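Local coordinates for purine nucleoside phosphorylase (Thermus thermophilus, PDB 6TK9), which catalyses the reversible phosphorolysis of purine nucleosides, probably inosine and guanosine among them, to the free base and ribose 1-phosphate, at residues E8-Y12 with E48-F52; H60-L64 with L75-G79; L108-A112 with S211-V216. All coordinates share one frame; numbering follows the deposited sequence.

Contact 1: residues E8-Y12 with E48-F52; sequences EAVAY and EIPHF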
loop_
_atom_site.group_PDB
_atom_site.type_symbol
_atom_site.label_atom_id
_atom_site.label_comp_id
_atom_site.label_asym_id
_atom_site.label_seq_id
_atom_site.Cartn_x
_atom_site.Cartn_y
_atom_site.Cartn_z
ATOM N N GLU A 8 -39.367 -12.944 -24.555
ATOM C CA GLU A 8 -40.573 -13.414 -23.833
ATOM C C GLU A 8 -41.012 -12.275 -22.917
ATOM O O GLU A 8 -42.220 -11.955 -22.915
ATOM C CB GLU A 8 -40.346 -14.700 -23.030
ATOM C CG GLU A 8 -40.594 -15.995 -23.797
ATOM C CD GLU A 8 -41.150 -17.163 -22.980
ATOM O OE1 GLU A 8 -41.031 -17.142 -21.746
ATOM O OE2 GLU A 8 -41.709 -18.109 -23.587
ATOM N N ALA A 9 -40.057 -11.663 -22.212
ATOM C CA ALA A 9 -40.299 -10.592 -21.212
ATOM C C ALA A 9 -40.639 -9.283 -21.933
ATOM O O ALA A 9 -41.608 -8.639 -21.549
ATOM C CB ALA A 9 -39.118 -10.429 -20.280
ATOM N N VAL A 10 -39.866 -8.893 -22.938
ATOM C CA VAL A 10 -40.159 -7.667 -23.727
ATOM C C VAL A 10 -41.622 -7.748 -24.194
ATOM O O VAL A 10 -42.406 -6.830 -23.845
ATOM C CB VAL A 10 -39.175 -7.496 -24.898
ATOM C CG1 VAL A 10 -39.632 -6.436 -25.892
ATOM C CG2 VAL A 10 -37.776 -7.183 -24.395
ATOM N N ALA A 11 -41.976 -8.833 -24.892
ATOM C CA ALA A 11 -43.325 -9.116 -25.448
ATOM C C ALA A 11 -44.408 -8.984 -24.363
ATOM O O ALA A 11 -45.463 -8.395 -24.654
ATOM C CB ALA A 11 -43.348 -10.485 -26.087
ATOM N N TYR A 12 -44.189 -9.511 -23.158
ATOM C CA TYR A 12 -45.211 -9.443 -22.081
ATOM C C TYR A 12 -45.466 -7.972 -21.728
ATOM O O TYR A 12 -46.648 -7.641 -21.486
ATOM C CB TYR A 12 -44.836 -10.284 -20.860
ATOM C CG TYR A 12 -45.872 -10.210 -19.769
ATOM C CD1 TYR A 12 -46.997 -11.021 -19.785
ATOM C CD2 TYR A 12 -45.752 -9.293 -18.736
ATOM C CE1 TYR A 12 -47.963 -10.935 -18.791
ATOM C CE2 TYR A 12 -46.711 -9.189 -17.740
ATOM C CZ TYR A 12 -47.833 -10.003 -17.773
ATOM O OH TYR A 12 -48.776 -9.893 -16.785
ATOM N N GLU A 48 -44.970 -10.981 -12.191
ATOM C CA GLU A 48 -45.867 -11.214 -13.353
ATOM C C GLU A 48 -45.072 -11.247 -14.662
ATOM O O GLU A 48 -45.667 -11.674 -15.666
ATOM C CB GLU A 48 -46.921 -10.104 -13.467
ATOM C CG GLU A 48 -48.005 -10.142 -12.391
ATOM C CD GLU A 48 -48.998 -8.983 -12.435
ATOM O OE1 GLU A 48 -49.086 -8.293 -13.509
ATOM O OE2 GLU A 48 -49.669 -8.755 -11.385
ATOM N N ILE A 49 -43.828 -10.744 -14.688
ATOM C CA ILE A 49 -43.020 -10.678 -15.945
ATOM C C ILE A 49 -42.243 -11.981 -16.083
ATOM O O ILE A 49 -41.510 -12.384 -15.186
ATOM C CB ILE A 49 -42.069 -9.462 -15.998
ATOM C CG1 ILE A 49 -42.779 -8.140 -15.711
ATOM C CG2 ILE A 49 -41.335 -9.411 -17.338
ATOM C CD1 ILE A 49 -41.826 -6.978 -15.562
ATOM N N PRO A 50 -42.369 -12.681 -17.223
ATOM C CA PRO A 50 -41.602 -13.900 -17.457
ATOM C C PRO A 50 -40.105 -13.746 -17.159
ATOM O O PRO A 50 -39.514 -12.859 -17.682
ATOM C CB PRO A 50 -41.816 -14.161 -18.959
ATOM C CG PRO A 50 -43.153 -13.541 -19.272
ATOM C CD PRO A 50 -43.275 -12.355 -18.334
ATOM N N HIS A 51 -39.556 -14.638 -16.329
ATOM C CA HIS A 51 -38.104 -14.819 -16.053
ATOM C C HIS A 51 -37.567 -13.672 -15.192
ATOM O O HIS A 51 -36.336 -13.545 -15.102
ATOM C CB HIS A 51 -37.307 -14.937 -17.359
ATOM C CG HIS A 51 -37.898 -15.884 -18.345
ATOM N ND1 HIS A 51 -38.073 -17.223 -18.065
ATOM C CD2 HIS A 51 -38.358 -15.689 -19.603
ATOM C CE1 HIS A 51 -38.622 -17.815 -19.108
ATOM N NE2 HIS A 51 -38.805 -16.895 -20.068
ATOM N N PHE A 52 -38.440 -12.855 -14.598
ATOM C CA PHE A 52 -38.031 -11.696 -13.766
ATOM C C PHE A 52 -37.826 -12.189 -12.339
ATOM O O PHE A 52 -38.680 -12.879 -11.775
ATOM C CB PHE A 52 -39.036 -10.542 -13.829
ATOM C CG PHE A 52 -38.587 -9.294 -14.556
ATOM C CD1 PHE A 52 -38.470 -9.271 -15.939
ATOM C CD2 PHE A 52 -38.332 -8.123 -13.859
ATOM C CE1 PHE A 52 -38.091 -8.115 -16.601
ATOM C CE2 PHE A 52 -37.980 -6.963 -14.525
ATOM C CZ PHE A 52 -37.864 -6.962 -15.894
#
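Ala9 and Pro50 mark the closest backbone approach of a helical turn, 8-12, to an irregular loop, 48-52: their CA atoms lie 5.2 Å apart. Residues Ile49 to Phe52 form a type II beta turn, closed by Phe52 N to Ile49 O at 3.2 Å, and Pro50 at its second position is the part pressed against the helix. No backbone hydrogen bond joins the two segments, and the helix side of the contact is made mostly by side chains, which meet both side chains and carbonyl oxygens of the loop. Tyr12 has the most surface buried by the other segment. With CG anti to the backbone N (chi1 180°), its ring reaches along the loop, where Glu48 O sits over one face, offset toward the rim, 3.4 Å from Tyr12 CE2. At the root of the same side chain, Tyr12 CB packs on Pro50 CD at 3.6 Å, the two side chains crossing at about a right angle. Ala9 CB touches Ile49 CG2 at 3.8 Å and Pro50 O at 3.6 Å, and also meets the Phe52 ring at its edge. Ile49 CD1 lies over the centre of that ring. One hydrogen bond crosses the contact, His51 NE2 donating to Glu8 OE1 at 2.8 Å. It is bent, with an N-H...O angle of 136°, and the nitrogen meets the oxygen from above the carboxylate plane. In the fold, the contact lays helix 4-14 against the loop that follows strand 39-45. Ile44 of that strand touches both Tyr12 and Ile49, while helix 94-102 also packs on it, through Phe94 and Val98 on Ala9 and Pro95 on Phe52.

Contact 2: residues H60-L64 with L75-G79; sequences HAGRL and LVYKG
Arg63 and Lys78 form an antiparallel hydrogen-bonded pair, with Lys78 N to Arg63 O at 2.9 Å and Arg63 N to Lys78 O at 3.3 Å. The first of these is directed nearly along the C=O axis, whereas the second meets its carbonyl at a C=O...N angle of 140°. Lys78 O also receives a weak bond from Gly62 N at 2.9 Å, so two successive amides converge on one carbonyl. Apolar packing follows at the next pair, Leu64 with Tyr77, which is non-hydrogen-bonded. Leu64 places CG anti to its backbone N (chi1 -168°), and CD1 comes over one face of the Tyr77 ring, 3.6 Å from the centroid, a CH-pi contact. Leu64 CD1 also touches Leu75 CD1 at 3.5 Å. On the side that carries Arg63 and Lys78, Ala61 CB lies alongside the extended aliphatic chain of Lys78, 3.6 Å from Lys78 CG. The ammonium beyond forms a salt bridge with Asp36, and Arg63 turns its guanidinium to Glu43. Close packing also joins His60 to Gly79: His60 ND1 is 3.2 Å from Gly79 CA, where the absence of a side chain lets the two backbones come together. The imidazole is fixed at both nitrogens, ND1 by Arg80 N and NE2 by Ser29 OG, and its side chain lies about 3 Å from a bound phosphate at the nearest atoms. Gly62, with positive phi, and Arg63 opposite the single residue Lys78 make a G1 beta bulge, here ending an antiparallel strand pair beside the phosphate pocket.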
loop_
_atom_site.group_PDB
_atom_site.type_symbol
_atom_site.label_atom_id
_atom_site.label_comp_id
_atom_site.label_asym_id
_atom_site.label_seq_id
_atom_site.Cartn_x
_atom_site.Cartn_y
_atom_site.Cartn_z
ATOM N N HIS A 60 -37.649 -2.247 -1.475
ATOM C CA HIS A 60 -37.714 -2.593 -2.917
ATOM C C HIS A 60 -39.113 -3.138 -3.192
ATOM O O HIS A 60 -39.354 -4.326 -2.884
ATOM C CB HIS A 60 -36.625 -3.617 -3.290
ATOM C CG HIS A 60 -35.235 -3.124 -3.076
ATOM N ND1 HIS A 60 -34.417 -2.749 -4.127
ATOM C CD2 HIS A 60 -34.535 -2.911 -1.938
ATOM C CE1 HIS A 60 -33.268 -2.331 -3.649
ATOM N NE2 HIS A 60 -33.312 -2.422 -2.296
ATOM N N ALA A 61 -40.004 -2.304 -3.727
ATOM C CA ALA A 61 -41.401 -2.685 -4.047
ATOM C C ALA A 61 -41.428 -3.799 -5.112
ATOM O O ALA A 61 -42.373 -4.617 -5.089
ATOM C CB ALA A 61 -42.168 -1.461 -4.480
ATOM N N GLY A 62 -40.431 -3.838 -6.006
ATOM C CA GLY A 62 -40.348 -4.796 -7.123
ATOM C C GLY A 62 -41.444 -4.534 -8.146
ATOM O O GLY A 62 -42.273 -5.427 -8.368
ATOM N N ARG A 63 -41.450 -3.338 -8.739
ATOM C CA ARG A 63 -42.477 -2.891 -9.703
ATOM C C ARG A 63 -41.788 -2.216 -10.879
ATOM O O ARG A 63 -41.037 -1.278 -10.649
ATOM C CB ARG A 63 -43.441 -1.916 -9.024
ATOM C CG ARG A 63 -44.123 -2.480 -7.787
ATOM C CD ARG A 63 -45.508 -1.905 -7.602
ATOM N NE ARG A 63 -46.456 -2.898 -7.112
ATOM C CZ ARG A 63 -47.774 -2.719 -7.029
ATOM N NH1 ARG A 63 -48.329 -1.572 -7.402
ATOM N NH2 ARG A 63 -48.534 -3.697 -6.567
ATOM N N LEU A 64 -42.034 -2.677 -12.099
ATOM C CA LEU A 64 -41.561 -1.974 -13.314
ATOM C C LEU A 64 -42.575 -0.874 -13.653
ATOM O O LEU A 64 -43.766 -1.186 -13.769
ATOM C CB LEU A 64 -41.399 -2.964 -14.470
ATOM C CG LEU A 64 -40.656 -2.381 -15.670
ATOM C CD1 LEU A 64 -39.202 -2.115 -15.304
ATOM C CD2 LEU A 64 -40.750 -3.294 -16.882
ATOM N N LEU A 75 -38.307 4.296 -18.214
ATOM C CA LEU A 75 -38.472 2.989 -17.521
ATOM C C LEU A 75 -37.901 3.144 -16.111
ATOM O O LEU A 75 -36.699 3.396 -15.996
ATOM C CB LEU A 75 -37.728 1.897 -18.297
ATOM C CG LEU A 75 -38.008 0.455 -17.864
ATOM C CD1 LEU A 75 -39.471 0.087 -18.049
ATOM C CD2 LEU A 75 -37.150 -0.516 -18.647
ATOM N N VAL A 76 -38.749 3.071 -15.087
ATOM C CA VAL A 76 -38.331 3.121 -13.653
ATOM C C VAL A 76 -38.509 1.715 -13.054
ATOM O O VAL A 76 -39.586 1.138 -13.192
ATOM C CB VAL A 76 -39.100 4.219 -12.893
ATOM C CG1 VAL A 76 -38.717 4.285 -11.420
ATOM C CG2 VAL A 76 -38.905 5.575 -13.557
ATOM N N TYR A 77 -37.438 1.152 -12.499
ATOM C CA TYR A 77 -37.405 -0.068 -11.660
ATOM C C TYR A 77 -37.602 0.386 -10.231
ATOM O O TYR A 77 -36.691 1.000 -9.709
ATOM C CB TYR A 77 -36.066 -0.787 -11.826
ATOM C CG TYR A 77 -35.854 -1.298 -13.223
ATOM C CD1 TYR A 77 -35.311 -0.489 -14.201
ATOM C CD2 TYR A 77 -36.300 -2.548 -13.598
ATOM C CE1 TYR A 77 -35.150 -0.936 -15.501
ATOM C CE2 TYR A 77 -36.152 -3.008 -14.895
ATOM C CZ TYR A 77 -35.562 -2.205 -15.845
ATOM O OH TYR A 77 -35.391 -2.667 -17.113
ATOM N N LYS A 78 -38.795 0.234 -9.682
ATOM C CA LYS A 78 -39.046 0.583 -8.261
ATOM C C LYS A 78 -38.462 -0.568 -7.430
ATOM O O LYS A 78 -39.173 -1.573 -7.234
ATOM C CB LYS A 78 -40.534 0.871 -7.992
ATOM C CG LYS A 78 -40.840 1.241 -6.542
ATOM C CD LYS A 78 -42.229 1.796 -6.218
ATOM C CE LYS A 78 -42.295 2.234 -4.763
ATOM N NZ LYS A 78 -43.570 2.904 -4.409
ATOM N N GLY A 79 -37.191 -0.443 -7.032
ATOM C CA GLY A 79 -36.404 -1.506 -6.363
ATOM C C GLY A 79 -35.720 -2.435 -7.361
ATOM O O GLY A 79 -35.996 -2.311 -8.572
#

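Contact 3: residues L108-A112 with S211-V216; sequences LLTSA and STVPEV. With PO4 (phosphate ion), chain G.
Leu109 and Val216 supply the apolar part of this buried contact, CD1 of the leucine meeting CG2 of the valine at 3.6 Å. Leu109 CD1 also lies 4.0 Å from Glu215 CB, and Leu109 CB faces Thr212 CG2 at 4.2 Å. Ser111 CB packs against Ser211 OG at 3.6 Å. The strand and the helix start thus meet through side chains, with no hydrogen bond directly between them. Among the polar groups, Ser111 OG bonds to Ser230 OG. Thr212 OG1 donates to Ser211 OG at 2.8 Å, which places Thr212 in a second shell behind Ser211. Glu215 bends back at chi2 (142°), bringing OE2 within a weak bond of Thr212 N, and its OE1 forms a salt bridge with Arg80. A phosphate ion bridges the segments: Ala112 N donates to phosphate O3 at 2.9 Å with an N-H...O angle of 157°, and Ser211 OG donates to phosphate O4 at 2.5 Å, a length too short to be taken at face value. Ser29, His82 and Arg80 also hydrogen-bond the ion. It probably comes from the crystallisation liquor, but its place is consistent with the site of the phosphate substrate. Strand 106-115 lies here between strands 23-27 and 225-235, to which it is backbone-bonded, and helix 213-222 starts over it, with Val216 touching Val226 and Val213 touching Tyr183 of strand 179-185.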
loop_
_atom_site.group_PDB
_atom_site.type_symbol
_atom_site.label_atom_id
_atom_site.label_comp_id
_atom_site.label_asym_id
_atom_site.label_seq_id
_atom_site.Cartn_x
_atom_site.Cartn_y
_atom_site.Cartn_z
ATOM N N LEU A 108 -29.623 5.283 -15.520
ATOM C CA LEU A 108 -29.194 5.895 -14.241
ATOM C C LEU A 108 -29.334 4.802 -13.178
ATOM O O LEU A 108 -30.466 4.432 -12.869
ATOM C CB LEU A 108 -30.088 7.103 -13.914
ATOM C CG LEU A 108 -29.719 8.449 -14.549
ATOM C CD1 LEU A 108 -29.533 8.364 -16.065
ATOM C CD2 LEU A 108 -30.754 9.511 -14.221
ATOM N N LEU A 109 -28.236 4.265 -12.667
ATOM C CA LEU A 109 -28.295 3.238 -11.599
ATOM C C LEU A 109 -28.079 3.926 -10.251
ATOM O O LEU A 109 -27.048 4.570 -10.100
ATOM C CB LEU A 109 -27.227 2.180 -11.874
ATOM C CG LEU A 109 -27.252 1.584 -13.276
ATOM C CD1 LEU A 109 -26.010 0.746 -13.507
ATOM C CD2 LEU A 109 -28.507 0.760 -13.497
ATOM N N THR A 110 -29.030 3.802 -9.330
ATOM C CA THR A 110 -29.001 4.462 -8.005
ATOM C C THR A 110 -28.977 3.376 -6.930
ATOM O O THR A 110 -29.586 2.312 -7.155
ATOM C CB THR A 110 -30.171 5.445 -7.821
ATOM O OG1 THR A 110 -31.341 4.751 -7.376
ATOM C CG2 THR A 110 -30.470 6.230 -9.083
ATOM N N SER A 111 -28.318 3.665 -5.804
ATOM C CA SER A 111 -28.092 2.722 -4.679
ATOM C C SER A 111 -27.951 3.517 -3.381
ATOM O O SER A 111 -27.587 4.712 -3.437
ATOM C CB SER A 111 -26.865 1.870 -4.933
ATOM O OG SER A 111 -25.768 2.686 -5.328
ATOM N N ALA A 112 -28.229 2.883 -2.251
ATOM C CA ALA A 112 -27.688 3.293 -0.934
ATOM C C ALA A 112 -26.290 2.675 -0.789
ATOM O O ALA A 112 -26.130 1.503 -1.191
ATOM C CB ALA A 112 -28.615 2.857 0.179
ATOM N N SER A 211 -24.704 -3.877 -4.701
ATOM C CA SER A 211 -25.479 -3.843 -5.972
ATOM C C SER A 211 -24.683 -3.189 -7.112
ATOM O O SER A 211 -23.531 -2.854 -6.885
ATOM C CB SER A 211 -26.726 -3.068 -5.730
ATOM O OG SER A 211 -26.432 -1.677 -5.669
ATOM N N THR A 212 -25.312 -2.979 -8.284
ATOM C CA THR A 212 -24.948 -1.978 -9.338
ATOM C C THR A 212 -23.890 -2.500 -10.308
ATOM O O THR A 212 -24.064 -2.330 -11.530
ATOM C CB THR A 212 -24.375 -0.690 -8.741
ATOM O OG1 THR A 212 -25.314 -0.232 -7.770
ATOM C CG2 THR A 212 -24.104 0.385 -9.773
ATOM N N VAL A 213 -22.789 -3.049 -9.794
ATOM C CA VAL A 213 -21.638 -3.476 -10.647
ATOM C C VAL A 213 -22.119 -4.504 -11.672
ATOM O O VAL A 213 -21.809 -4.373 -12.844
ATOM C CB VAL A 213 -20.460 -3.950 -9.782
ATOM C CG1 VAL A 213 -19.382 -4.651 -10.588
ATOM C CG2 VAL A 213 -19.872 -2.783 -9.007
ATOM N N PRO A 214 -22.917 -5.538 -11.325
ATOM C CA PRO A 214 -23.342 -6.500 -12.338
ATOM C C PRO A 214 -24.164 -5.790 -13.422
ATOM O O PRO A 214 -23.989 -6.097 -14.576
ATOM C CB PRO A 214 -24.138 -7.579 -11.581
ATOM C CG PRO A 214 -24.322 -7.060 -10.160
ATOM C CD PRO A 214 -23.388 -5.883 -9.972
ATOM N N GLU A 215 -25.024 -4.856 -13.013
ATOM C CA GLU A 215 -25.843 -3.995 -13.909
ATOM C C GLU A 215 -24.889 -3.216 -14.820
ATOM O O GLU A 215 -25.073 -3.277 -16.066
ATOM C CB GLU A 215 -26.798 -3.103 -13.094
ATOM C CG GLU A 215 -27.901 -3.894 -12.404
ATOM C CD GLU A 215 -28.313 -3.433 -11.015
ATOM O OE1 GLU A 215 -29.006 -2.415 -10.924
ATOM O OE2 GLU A 215 -27.966 -4.107 -10.027
ATOM N N VAL A 216 -23.882 -2.545 -14.251
ATOM C CA VAL A 216 -22.916 -1.742 -15.055
ATOM C C VAL A 216 -22.250 -2.624 -16.116
ATOM O O VAL A 216 -22.175 -2.182 -17.250
ATOM C CB VAL A 216 -21.858 -1.066 -14.184
ATOM C CG1 VAL A 216 -20.845 -0.358 -15.078
ATOM C CG2 VAL A 216 -22.484 -0.100 -13.187
HETATM P P PO4 G . -29.069 -0.917 -2.969
HETATM O O1 PO4 G . -29.942 -1.894 -3.773
HETATM O O2 PO4 G . -29.010 -1.355 -1.508
HETATM O O3 PO4 G . -29.633 0.488 -3.029
HETATM O O4 PO4 G . -27.678 -0.898 -3.595
#

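In the fold
From the N terminus, helix 4-14 is met first by the loop at 48-52, so contact 1 closes a long loop containing strands 23-27 and 39-45. Contact 2 then closes a short one, joining strands 63-66 and 72-78 across ten intervening residues. Contact 3 closes the longest, bringing 211-216 back to strand 106-115. The three loops run in series, none nesting or crossing. Contacts 1 and 2 touch through Ile49 CD1 and Leu64 CD2, 4.1 Å apart, which connects the 48-52 loop, on which helix 4-14 lies, to the sheet. Contacts 2 and 3 do not touch, their nearest atoms being about 7 Å apart, but they share the sheet and approach one phosphate.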